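Local coordinates for protein alpha-glucosidase ([Eubacterium] rectale, PDB 6PNR) that acts as a family 31 glycoside hydrolase, a sulfoquinovosidase that probably cleaves the glycosidic bond of alpha-sulfoquinovosides, glycosides of a sulfonated sugar, at residues A[128-133]-A[191-196]; A[289-294]-A[318-323]; A[452-457]-A[485-490]. All coordinates share one frame; numbering follows the deposited sequence.

Contact 1: A[128-133]-A[191-196]; sequences GRNFPI and DFRNDS
Asn130 tucks its CG in between its own N and C atoms (chi1 64°), and Arg193 bends at its third torsion (chi3 -71°), so that the amide and the guanidinium run alongside each other. Their planes are nearly parallel, and Asn130 OD1 lies over one guanidinium face toward its rim, 3.5 Å from Arg193 NH1. Asn130 ND2 is bonded to Asp189 OD2, which helps set the turn of the amide. Arg193 was modelled in two conformers, and this account is of one of them. In it the guanidinium is fixed side-on to Asp191: Arg193 NE reaches Asp191 OD1 at 2.9 Å and Arg193 NH2 reaches Asp191 OD2 at 3.0 Å, both from above the carboxylate plane. The backbone N of Arg193 comes nearly end-on to the same OD1, on the other side of the carboxylate plane from NE, closing an Asx turn, a role that the short acceptor side chain of aspartate suits.

The backbones meet as antiparallel strands at the edge of a sheet in the N-terminal beta-sandwich domain, 130-133 being outermost. Asn130 and Asp191 form a non-hydrogen-bonded pair with CA atoms 4.1 Å apart. Beyond it, Phe192 N donates to Arg129 O at 2.9 Å and Gly128 N to Phe192 O at 2.7 Å. Gly128 has a positive phi of 93°, where a side chain would run into the carbonyl of Arg127.

On the face turned from Asn130 and Asp191, the side chains of Phe131 and Phe192 cross at about a right angle, and the rings meet at their edges, Phe131 CD1 to Phe192 CD2 at 4.1 Å. Phe131 lies against Leu126 and Tyr162, while Phe192 packs on strand 114-118 of the other sheet and meets Phe172 edge-to-face.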
loop_
_atom_site.group_PDB
_atom_site.type_symbol
_atom_site.label_atom_id
_atom_site.label_comp_id
_atom_site.label_asym_id
_atom_site.label_seq_id
_atom_site.Cartn_x
_atom_site.Cartn_y
_atom_site.Cartn_z
ATOM N N GLY A 128 10.035 -15.136 -6.491
ATOM C CA GLY A 128 9.258 -14.877 -5.301
ATOM C C GLY A 128 8.580 -13.522 -5.245
ATOM O O GLY A 128 7.824 -13.271 -4.302
ATOM N N ARG A 129 8.814 -12.642 -6.224
ATOM C CA ARG A 129 8.182 -11.327 -6.245
ATOM C C ARG A 129 7.682 -11.017 -7.649
ATOM O O ARG A 129 7.939 -11.756 -8.603
ATOM C CB ARG A 129 9.150 -10.235 -5.763
ATOM C CG ARG A 129 9.506 -10.342 -4.277
ATOM C CD ARG A 129 10.582 -9.343 -3.864
ATOM N NE ARG A 129 10.929 -9.482 -2.449
ATOM C CZ ARG A 129 11.928 -10.236 -1.999
ATOM N NH1 ARG A 129 12.683 -10.920 -2.851
ATOM N NH2 ARG A 129 12.164 -10.317 -0.696
ATOM N N ASN A 130 6.953 -9.908 -7.775
ATOM C CA ASN A 130 6.532 -9.418 -9.078
ATOM C C ASN A 130 7.144 -8.047 -9.345
ATOM O O ASN A 130 7.397 -7.259 -8.420
ATOM C CB ASN A 130 5.001 -9.350 -9.198
ATOM C CG ASN A 130 4.379 -8.352 -8.243
ATOM O OD1 ASN A 130 4.465 -8.501 -7.020
ATOM N ND2 ASN A 130 3.721 -7.343 -8.797
ATOM N N PHE A 131 7.368 -7.766 -10.627
ATOM C CA PHE A 131 8.104 -6.575 -11.054
ATOM C C PHE A 131 7.316 -5.867 -12.150
ATOM O O PHE A 131 7.317 -6.312 -13.312
ATOM C CB PHE A 131 9.505 -6.969 -11.499
ATOM C CG PHE A 131 10.333 -7.544 -10.379
ATOM C CD1 PHE A 131 10.244 -8.890 -10.047
ATOM C CD2 PHE A 131 11.157 -6.727 -9.613
ATOM C CE1 PHE A 131 10.966 -9.403 -8.992
ATOM C CE2 PHE A 131 11.894 -7.249 -8.555
ATOM C CZ PHE A 131 11.799 -8.586 -8.248
ATOM N N PRO A 132 6.569 -4.822 -11.803
ATOM C CA PRO A 132 5.995 -3.936 -12.822
ATOM C C PRO A 132 7.081 -3.320 -13.688
ATOM O O PRO A 132 8.155 -2.959 -13.206
ATOM C CB PRO A 132 5.275 -2.866 -11.988
ATOM C CG PRO A 132 4.888 -3.607 -10.743
ATOM C CD PRO A 132 5.997 -4.581 -10.467
ATOM N N ILE A 133 6.785 -3.199 -14.979
ATOM C CA ILE A 133 7.721 -2.672 -15.972
ATOM C C ILE A 133 7.186 -1.310 -16.404
ATOM O O ILE A 133 6.328 -1.219 -17.290
ATOM C CB ILE A 133 7.865 -3.632 -17.170
ATOM C CG1 ILE A 133 8.197 -5.052 -16.695
ATOM C CG2 ILE A 133 8.881 -3.091 -18.215
ATOM C CD1 ILE A 133 9.487 -5.188 -15.899
ATOM N N ASP A 191 5.584 -11.702 -13.038
ATOM C CA ASP A 191 5.187 -12.255 -11.748
ATOM C C ASP A 191 5.916 -13.575 -11.544
ATOM O O ASP A 191 5.620 -14.561 -12.226
ATOM C CB ASP A 191 3.667 -12.424 -11.721
ATOM C CG ASP A 191 3.147 -13.063 -10.443
ATOM O OD1 ASP A 191 3.943 -13.430 -9.550
ATOM O OD2 ASP A 191 1.906 -13.183 -10.330
ATOM N N PHE A 192 6.864 -13.604 -10.600
ATOM C CA PHE A 192 7.626 -14.818 -10.305
ATOM C C PHE A 192 7.280 -15.391 -8.928
ATOM O O PHE A 192 8.133 -16.005 -8.269
ATOM C CB PHE A 192 9.128 -14.557 -10.386
ATOM C CG PHE A 192 9.578 -13.933 -11.681
ATOM C CD1 PHE A 192 9.917 -14.728 -12.771
ATOM C CD2 PHE A 192 9.677 -12.552 -11.801
ATOM C CE1 PHE A 192 10.340 -14.155 -13.976
ATOM C CE2 PHE A 192 10.097 -11.970 -12.994
ATOM C CZ PHE A 192 10.435 -12.778 -14.087
ATOM N N ARG A 193 6.039 -15.197 -8.483
ATOM C CA ARG A 193 5.631 -15.609 -7.147
ATOM C C ARG A 193 5.204 -17.072 -7.063
ATOM O O ARG A 193 5.168 -17.624 -5.960
ATOM C CB ARG A 193 4.493 -14.712 -6.649
ATOM C CG ARG A 193 4.935 -13.281 -6.332
ATOM C CD ARG A 193 3.745 -12.382 -6.003
ATOM N NE ARG A 193 2.951 -12.092 -7.191
ATOM C CZ ARG A 193 1.977 -11.192 -7.240
ATOM N NH1 ARG A 193 1.660 -10.490 -6.155
ATOM N NH2 ARG A 193 1.320 -10.995 -8.377
ATOM N N ASN A 194 4.908 -17.718 -8.186
ATOM C CA ASN A 194 4.370 -19.076 -8.183
ATOM C C ASN A 194 5.454 -20.108 -8.499
ATOM O O ASN A 194 6.288 -19.895 -9.381
ATOM C CB ASN A 194 3.221 -19.183 -9.184
ATOM C CG ASN A 194 2.083 -18.236 -8.857
ATOM O OD1 ASN A 194 2.004 -17.122 -9.380
ATOM N ND2 ASN A 194 1.199 -18.669 -7.987
ATOM N N ASP A 195 5.439 -21.228 -7.759
ATOM C CA ASP A 195 6.482 -22.248 -7.900
ATOM C C ASP A 195 6.495 -22.881 -9.288
ATOM O O ASP A 195 7.561 -23.242 -9.802
ATOM C CB ASP A 195 6.298 -23.367 -6.868
ATOM C CG ASP A 195 6.749 -22.984 -5.475
ATOM O OD1 ASP A 195 7.599 -22.081 -5.320
ATOM O OD2 ASP A 195 6.248 -23.618 -4.522
ATOM N N SER A 196 5.332 -23.097 -9.888
ATOM C CA SER A 196 5.296 -23.926 -11.088
ATOM C C SER A 196 5.230 -23.120 -12.377
ATOM O O SER A 196 5.163 -23.716 -13.459
ATOM C CB SER A 196 4.119 -24.916 -11.026
ATOM O OG SER A 196 2.866 -24.251 -11.042
#

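Contact 2: A[289-294]-A[318-323]; sequences WDWKYH and YVNPYL. With 9VH ([(3~{S},4~{R},5~{R})-4,5-bis(oxidanyl)piperidin-3-yl]methanesulfonic acid), chain C.
Trp291 and Tyr322 share the one direct hydrogen bond between the segments: Trp291 NE1 donates to Tyr322 O, but the bond is weak, bent to 128°. Stronger polar links lie within 318-323 and toward the ligand. Asn320 OD1 takes the backbone N of Tyr322 in an Asx turn, while its ND2 gives a nearly straight bond of 3.0 Å to Tyr318 OH; that hydroxyl is also bonded to Asp390 OD2. Trp289 NE1 donates to sulfonate oxygen O3 of the bound aza-sugar at 3.2 Å, almost linearly (169°).

Contacts over ring faces involve both indoles. Asn320 ND2 stands 3.2 Å above the centre of the Trp289 ring, with amide and ring planes 84° apart. Trp291, turned toward the strand with CG beside its backbone N, takes Val319 CA over its six-membered ring in a CH-pi contact, 4.0 Å from the centroid. An asparagine fits between the indoles because its small flat amide also spans Tyr318 OH and Tyr322 N.

Apolar side-chain contacts complete the packing. Trp291 CH2 lies 3.6 Å from Tyr318 CE1, at the edge of the tyrosine ring. Leu323 CD2 comes within 3.5 Å of Trp291 CD1, and Tyr322 CD2 within 3.8 Å of Trp289 CZ3.

Trp289 and Tyr318 line the pocket of this TIM-barrel enzyme, and Asn320 ties them together by covering one and bonding the other. The Trp289 N-H offers the sulfonate a directed, uncharged donor, consistent with a pocket suited to a sulfonated sugar, in which Arg286 also binds the inhibitor.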
loop_
_atom_site.group_PDB
_atom_site.type_symbol
_atom_site.label_atom_id
_atom_site.label_comp_id
_atom_site.label_asym_id
_atom_site.label_seq_id
_atom_site.Cartn_x
_atom_site.Cartn_y
_atom_site.Cartn_z
ATOM N N TRP A 289 16.920 24.420 -17.394
ATOM C CA TRP A 289 16.782 23.442 -18.488
ATOM C C TRP A 289 16.652 24.170 -19.831
ATOM O O TRP A 289 15.587 24.265 -20.447
ATOM C CB TRP A 289 15.610 22.500 -18.227
ATOM C CG TRP A 289 15.817 21.607 -17.017
ATOM C CD1 TRP A 289 16.862 21.649 -16.133
ATOM C CD2 TRP A 289 14.961 20.549 -16.573
ATOM N NE1 TRP A 289 16.697 20.692 -15.162
ATOM C CE2 TRP A 289 15.543 20.001 -15.412
ATOM C CE3 TRP A 289 13.762 20.005 -17.049
ATOM C CZ2 TRP A 289 14.974 18.942 -14.727
ATOM C CZ3 TRP A 289 13.193 18.957 -16.359
ATOM C CH2 TRP A 289 13.804 18.431 -15.211
ATOM N N ASP A 290 17.797 24.677 -20.280
ATOM C CA ASP A 290 17.919 25.427 -21.529
ATOM C C ASP A 290 19.346 25.175 -22.021
ATOM O O ASP A 290 20.286 25.789 -21.514
ATOM C CB ASP A 290 17.649 26.905 -21.276
ATOM C CG ASP A 290 17.509 27.714 -22.556
ATOM O OD1 ASP A 290 17.207 27.130 -23.619
ATOM O OD2 ASP A 290 17.704 28.946 -22.482
ATOM N N TRP A 291 19.504 24.257 -22.980
ATOM C CA TRP A 291 20.784 23.570 -23.210
ATOM C C TRP A 291 21.746 24.379 -24.087
ATOM O O TRP A 291 22.203 23.927 -25.136
ATOM C CB TRP A 291 20.524 22.194 -23.813
ATOM C CG TRP A 291 19.374 21.504 -23.144
ATOM C CD1 TRP A 291 18.234 21.028 -23.740
ATOM C CD2 TRP A 291 19.229 21.254 -21.742
ATOM N NE1 TRP A 291 17.394 20.490 -22.789
ATOM C CE2 TRP A 291 17.986 20.608 -21.558
ATOM C CE3 TRP A 291 20.031 21.502 -20.621
ATOM C CZ2 TRP A 291 17.528 20.213 -20.299
ATOM C CZ3 TRP A 291 19.571 21.095 -19.368
ATOM C CH2 TRP A 291 18.339 20.459 -19.222
ATOM N N LYS A 292 22.053 25.590 -23.616
ATOM C CA LYS A 292 23.119 26.445 -24.125
ATOM C C LYS A 292 23.904 26.943 -22.925
ATOM O O LYS A 292 23.329 27.144 -21.852
ATOM C CB LYS A 292 22.569 27.647 -24.910
ATOM C CG LYS A 292 21.541 27.251 -25.963
ATOM C CD LYS A 292 21.284 28.353 -26.985
ATOM C CE LYS A 292 20.494 29.505 -26.416
ATOM N NZ LYS A 292 20.176 30.492 -27.494
ATOM N N TYR A 293 25.217 27.135 -23.088
ATOM C CA TYR A 293 26.002 27.469 -21.908
ATOM C C TYR A 293 25.572 28.829 -21.373
ATOM O O TYR A 293 25.055 29.681 -22.101
ATOM C CB TYR A 293 27.503 27.410 -22.188
ATOM C CG TYR A 293 28.148 28.615 -22.837
ATOM C CD1 TYR A 293 28.261 28.699 -24.219
ATOM C CD2 TYR A 293 28.710 29.636 -22.066
ATOM C CE1 TYR A 293 28.870 29.780 -24.827
ATOM C CE2 TYR A 293 29.324 30.733 -22.671
ATOM C CZ TYR A 293 29.401 30.791 -24.055
ATOM O OH TYR A 293 30.007 31.861 -24.681
ATOM N N HIS A 294 25.700 28.987 -20.062
ATOM C CA HIS A 294 25.199 30.168 -19.373
ATOM C C HIS A 294 26.288 31.231 -19.417
ATOM O O HIS A 294 27.340 31.077 -18.791
ATOM C CB HIS A 294 24.804 29.825 -17.938
ATOM C CG HIS A 294 23.939 30.862 -17.291
ATOM N ND1 HIS A 294 24.447 32.034 -16.773
ATOM C CD2 HIS A 294 22.602 30.908 -17.091
ATOM C CE1 HIS A 294 23.458 32.757 -16.278
ATOM N NE2 HIS A 294 22.326 32.098 -16.461
ATOM N N TYR A 318 25.593 18.510 -19.400
ATOM C CA TYR A 318 24.317 17.934 -18.998
ATOM C C TYR A 318 23.257 18.368 -19.999
ATOM O O TYR A 318 23.198 19.548 -20.342
ATOM C CB TYR A 318 23.940 18.407 -17.570
ATOM C CG TYR A 318 22.568 17.959 -17.105
ATOM C CD1 TYR A 318 21.407 18.567 -17.591
ATOM C CD2 TYR A 318 22.428 16.943 -16.166
ATOM C CE1 TYR A 318 20.167 18.159 -17.194
ATOM C CE2 TYR A 318 21.174 16.537 -15.744
ATOM C CZ TYR A 318 20.044 17.142 -16.277
ATOM O OH TYR A 318 18.772 16.768 -15.882
ATOM N N VAL A 319 22.409 17.426 -20.439
ATOM C CA VAL A 319 21.189 17.719 -21.190
ATOM C C VAL A 319 20.122 16.716 -20.767
ATOM O O VAL A 319 20.420 15.620 -20.285
ATOM C CB VAL A 319 21.364 17.633 -22.736
ATOM C CG1 VAL A 319 22.337 18.688 -23.244
ATOM C CG2 VAL A 319 21.844 16.268 -23.111
ATOM N N ASN A 320 18.871 17.089 -20.978
ATOM C CA ASN A 320 17.770 16.151 -20.808
ATOM C C ASN A 320 16.696 16.529 -21.818
ATOM O O ASN A 320 16.804 17.562 -22.492
ATOM C CB ASN A 320 17.279 16.108 -19.336
ATOM C CG ASN A 320 16.387 17.294 -18.904
ATOM O OD1 ASN A 320 15.533 17.771 -19.657
ATOM N ND2 ASN A 320 16.540 17.713 -17.629
ATOM N N PRO A 321 15.683 15.674 -22.023
ATOM C CA PRO A 321 14.830 15.876 -23.205
ATOM C C PRO A 321 13.658 16.822 -22.976
ATOM O O PRO A 321 12.677 16.782 -23.728
ATOM C CB PRO A 321 14.351 14.461 -23.522
ATOM C CG PRO A 321 14.230 13.826 -22.194
ATOM C CD PRO A 321 15.313 14.437 -21.312
ATOM N N TYR A 322 13.749 17.684 -21.964
ATOM C CA TYR A 322 12.705 18.650 -21.644
ATOM C C TYR A 322 13.289 20.059 -21.668
ATOM O O TYR A 322 14.507 20.241 -21.621
ATOM C CB TYR A 322 12.085 18.355 -20.268
ATOM C CG TYR A 322 11.854 16.869 -20.020
ATOM C CD1 TYR A 322 11.040 16.123 -20.860
ATOM C CD2 TYR A 322 12.450 16.218 -18.940
ATOM C CE1 TYR A 322 10.820 14.765 -20.639
ATOM C CE2 TYR A 322 12.228 14.869 -18.705
ATOM C CZ TYR A 322 11.427 14.148 -19.568
ATOM O OH TYR A 322 11.219 12.811 -19.352
ATOM N N LEU A 323 12.414 21.067 -21.723
ATOM C CA LEU A 323 12.854 22.464 -21.785
ATOM C C LEU A 323 11.955 23.312 -20.902
ATOM O O LEU A 323 10.737 23.311 -21.087
ATOM C CB LEU A 323 12.821 22.980 -23.228
ATOM C CG LEU A 323 13.812 22.299 -24.149
ATOM C CD1 LEU A 323 13.467 22.595 -25.620
ATOM C CD2 LEU A 323 15.226 22.776 -23.782
HETATM O O1 9VH C . 18.341 19.073 -10.364
HETATM S S1 9VH C . 18.221 18.775 -11.780
HETATM O O2 9VH C . 17.018 18.021 -12.033
HETATM O O3 9VH C . 18.365 19.967 -12.580
HETATM C C1 9VH C . 19.607 17.731 -12.138
HETATM C C2 9VH C . 19.577 16.367 -11.435
HETATM C C3 9VH C . 18.544 15.498 -12.138
HETATM N N1 9VH C . 18.548 14.068 -11.832
HETATM C C4 9VH C . 19.882 13.478 -11.949
HETATM C C5 9VH C . 20.865 14.231 -11.067
HETATM O O4 9VH C . 22.145 13.619 -11.206
HETATM C C6 9VH C . 20.945 15.690 -11.495
HETATM O O5 9VH C . 21.875 16.398 -10.682
#

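Contact 3: A[452-457]-A[485-490]; sequences TLLWAG and GLTHSD
Within the family 31 TIM barrel, the loop carrying the pocket residue Trp455 lies against the segment around His488, the two running in roughly the same direction. Leu454 N donates to Leu486 O at 3.0 Å and Ala456 N to His488 O at 2.9 Å. Between these bonds the His488 side chain, its CG set between backbone N and carbonyl carbon (chi1 75°), folds back so that ND1 donates to Leu454 O at 2.9 Å, although the oxygen is tilted 29° out of the ring plane. Trp455 CB sits over one imidazole face, 3.5 Å from the centroid, a CH-pi contact. Leu453 CD2 approaches the ring at His488 CE1, at 3.6 Å. Histidine suits the place because one nitrogen donates to Leu454 O while the other, NE2, bonds Arg521 NE. An alanine here would probably leave Leu454 O without this donor, Arg521 NE without its mate, and a gap beside Trp455 CB.

Further on, one water accepts from Trp455 NE1 (3.1 Å) and donates to Asp490 OD2 (2.6 Å), linking indole to carboxylate. Asp490 OD1 forms a salt bridge with Arg521, whose guanidinium also makes a cation-pi contact with Trp455.

Leu453 packs on Val437 and Phe439 of strand 437-439, helix 469-481, which joins the segments, packs on Leu454, Thr487 and Ser489, and helix 538-568 touches Leu486.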
loop_
_atom_site.group_PDB
_atom_site.type_symbol
_atom_site.label_atom_id
_atom_site.label_comp_id
_atom_site.label_asym_id
_atom_site.label_seq_id
_atom_site.Cartn_x
_atom_site.Cartn_y
_atom_site.Cartn_z
ATOM N N THR A 452 25.786 4.811 -24.373
ATOM C CA THR A 452 27.217 4.528 -24.266
ATOM C C THR A 452 27.659 4.182 -22.846
ATOM O O THR A 452 28.710 3.558 -22.673
ATOM C CB THR A 452 28.044 5.721 -24.754
ATOM O OG1 THR A 452 27.527 6.928 -24.182
ATOM C CG2 THR A 452 28.017 5.826 -26.279
ATOM N N LEU A 453 26.896 4.577 -21.828
ATOM C CA LEU A 453 27.273 4.321 -20.443
ATOM C C LEU A 453 26.068 4.550 -19.534
ATOM O O LEU A 453 25.431 5.604 -19.612
ATOM C CB LEU A 453 28.441 5.226 -20.019
ATOM C CG LEU A 453 28.860 5.219 -18.536
ATOM C CD1 LEU A 453 29.447 3.866 -18.123
ATOM C CD2 LEU A 453 29.865 6.318 -18.246
ATOM N N LEU A 454 25.736 3.574 -18.691
ATOM C CA LEU A 454 24.705 3.747 -17.675
ATOM C C LEU A 454 25.302 4.386 -16.428
ATOM O O LEU A 454 26.508 4.311 -16.188
ATOM C CB LEU A 454 24.083 2.403 -17.278
ATOM C CG LEU A 454 22.893 1.802 -18.016
ATOM C CD1 LEU A 454 22.408 0.586 -17.226
ATOM C CD2 LEU A 454 21.786 2.815 -18.160
ATOM N N TRP A 455 24.440 5.017 -15.624
ATOM C CA TRP A 455 24.751 5.200 -14.213
ATOM C C TRP A 455 23.502 4.844 -13.419
ATOM O O TRP A 455 22.382 4.853 -13.942
ATOM C CB TRP A 455 25.309 6.613 -13.891
ATOM C CG TRP A 455 24.379 7.648 -13.286
ATOM C CD1 TRP A 455 24.242 7.961 -11.956
ATOM C CD2 TRP A 455 23.525 8.559 -13.999
ATOM N NE1 TRP A 455 23.338 8.982 -11.802
ATOM C CE2 TRP A 455 22.880 9.368 -13.037
ATOM C CE3 TRP A 455 23.244 8.767 -15.360
ATOM C CZ2 TRP A 455 21.955 10.359 -13.388
ATOM C CZ3 TRP A 455 22.336 9.748 -15.710
ATOM C CH2 TRP A 455 21.693 10.533 -14.724
ATOM N N ALA A 456 23.714 4.465 -12.158
ATOM C CA ALA A 456 22.653 3.926 -11.310
ATOM C C ALA A 456 21.620 4.976 -10.880
ATOM O O ALA A 456 20.813 4.666 -9.994
ATOM C CB ALA A 456 23.264 3.248 -10.075
ATOM N N GLY A 457 21.579 6.183 -11.432
ATOM C CA GLY A 457 20.536 7.115 -11.045
ATOM C C GLY A 457 20.813 7.689 -9.667
ATOM O O GLY A 457 21.940 7.630 -9.161
ATOM N N GLY A 485 26.508 -3.447 -20.154
ATOM C CA GLY A 485 27.721 -3.872 -19.483
ATOM C C GLY A 485 28.605 -2.784 -18.937
ATOM O O GLY A 485 29.622 -3.092 -18.301
ATOM N N LEU A 486 28.263 -1.513 -19.172
ATOM C CA LEU A 486 29.023 -0.382 -18.651
ATOM C C LEU A 486 28.118 0.428 -17.736
ATOM O O LEU A 486 27.101 0.950 -18.189
ATOM C CB LEU A 486 29.536 0.518 -19.775
ATOM C CG LEU A 486 30.298 -0.162 -20.913
ATOM C CD1 LEU A 486 30.730 0.891 -21.924
ATOM C CD2 LEU A 486 31.476 -0.889 -20.355
ATOM N N THR A 487 28.493 0.554 -16.470
ATOM C CA THR A 487 27.712 1.387 -15.571
ATOM C C THR A 487 28.617 1.966 -14.490
ATOM O O THR A 487 29.791 1.601 -14.365
ATOM C CB THR A 487 26.533 0.605 -14.969
ATOM O OG1 THR A 487 25.612 1.529 -14.364
ATOM C CG2 THR A 487 27.017 -0.412 -13.942
ATOM N N HIS A 488 28.048 2.877 -13.701
ATOM C CA HIS A 488 28.766 3.530 -12.614
ATOM C C HIS A 488 27.741 4.200 -11.703
ATOM O O HIS A 488 26.533 4.065 -11.900
ATOM C CB HIS A 488 29.805 4.522 -13.152
ATOM C CG HIS A 488 29.242 5.811 -13.676
ATOM N ND1 HIS A 488 28.582 5.904 -14.884
ATOM C CD2 HIS A 488 29.315 7.077 -13.192
ATOM C CE1 HIS A 488 28.260 7.166 -15.115
ATOM N NE2 HIS A 488 28.691 7.897 -14.100
ATOM N N SER A 489 28.221 4.898 -10.676
ATOM C CA SER A 489 27.310 5.595 -9.771
ATOM C C SER A 489 27.912 6.925 -9.342
ATOM O O SER A 489 29.117 7.161 -9.503
ATOM C CB SER A 489 26.984 4.742 -8.528
ATOM O OG SER A 489 28.182 4.364 -7.855
ATOM N N ASP A 490 27.043 7.802 -8.807
ATOM C CA ASP A 490 27.487 9.013 -8.104
ATOM C C ASP A 490 28.295 8.625 -6.872
ATOM O O ASP A 490 27.746 8.029 -5.940
ATOM C CB ASP A 490 26.281 9.849 -7.634
ATOM C CG ASP A 490 25.345 10.271 -8.755
ATOM O OD1 ASP A 490 25.829 10.622 -9.843
ATOM O OD2 ASP A 490 24.109 10.292 -8.510
HETATM O O HOH W 1 22.235 11.245 -10.034
HETATM O O HOH W 2 24.378 6.567 -8.928
#

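Along the chain the contacts follow one another, each closing before the next opens. Contact 1 belongs to the N-terminal beta-sandwich, at the outer strand of a six-stranded antiparallel sheet; contacts 2 and 3 lie in the TIM-barrel domain. Centre to centre, contact 1 is about 39 Å from contact 2, across the chain's centre, and about 26 Å from contact 3. Contacts 2 and 3 have centres about 21 Å apart, their nearest atoms about 6 Å. Contact 2 includes the end of strand 314-319 and contact 3 packs against strand 437-439, both of the parallel barrel sheet, so the two reach one inhibitor pocket from different strands, whereas contact 1 is structural packing remote from it.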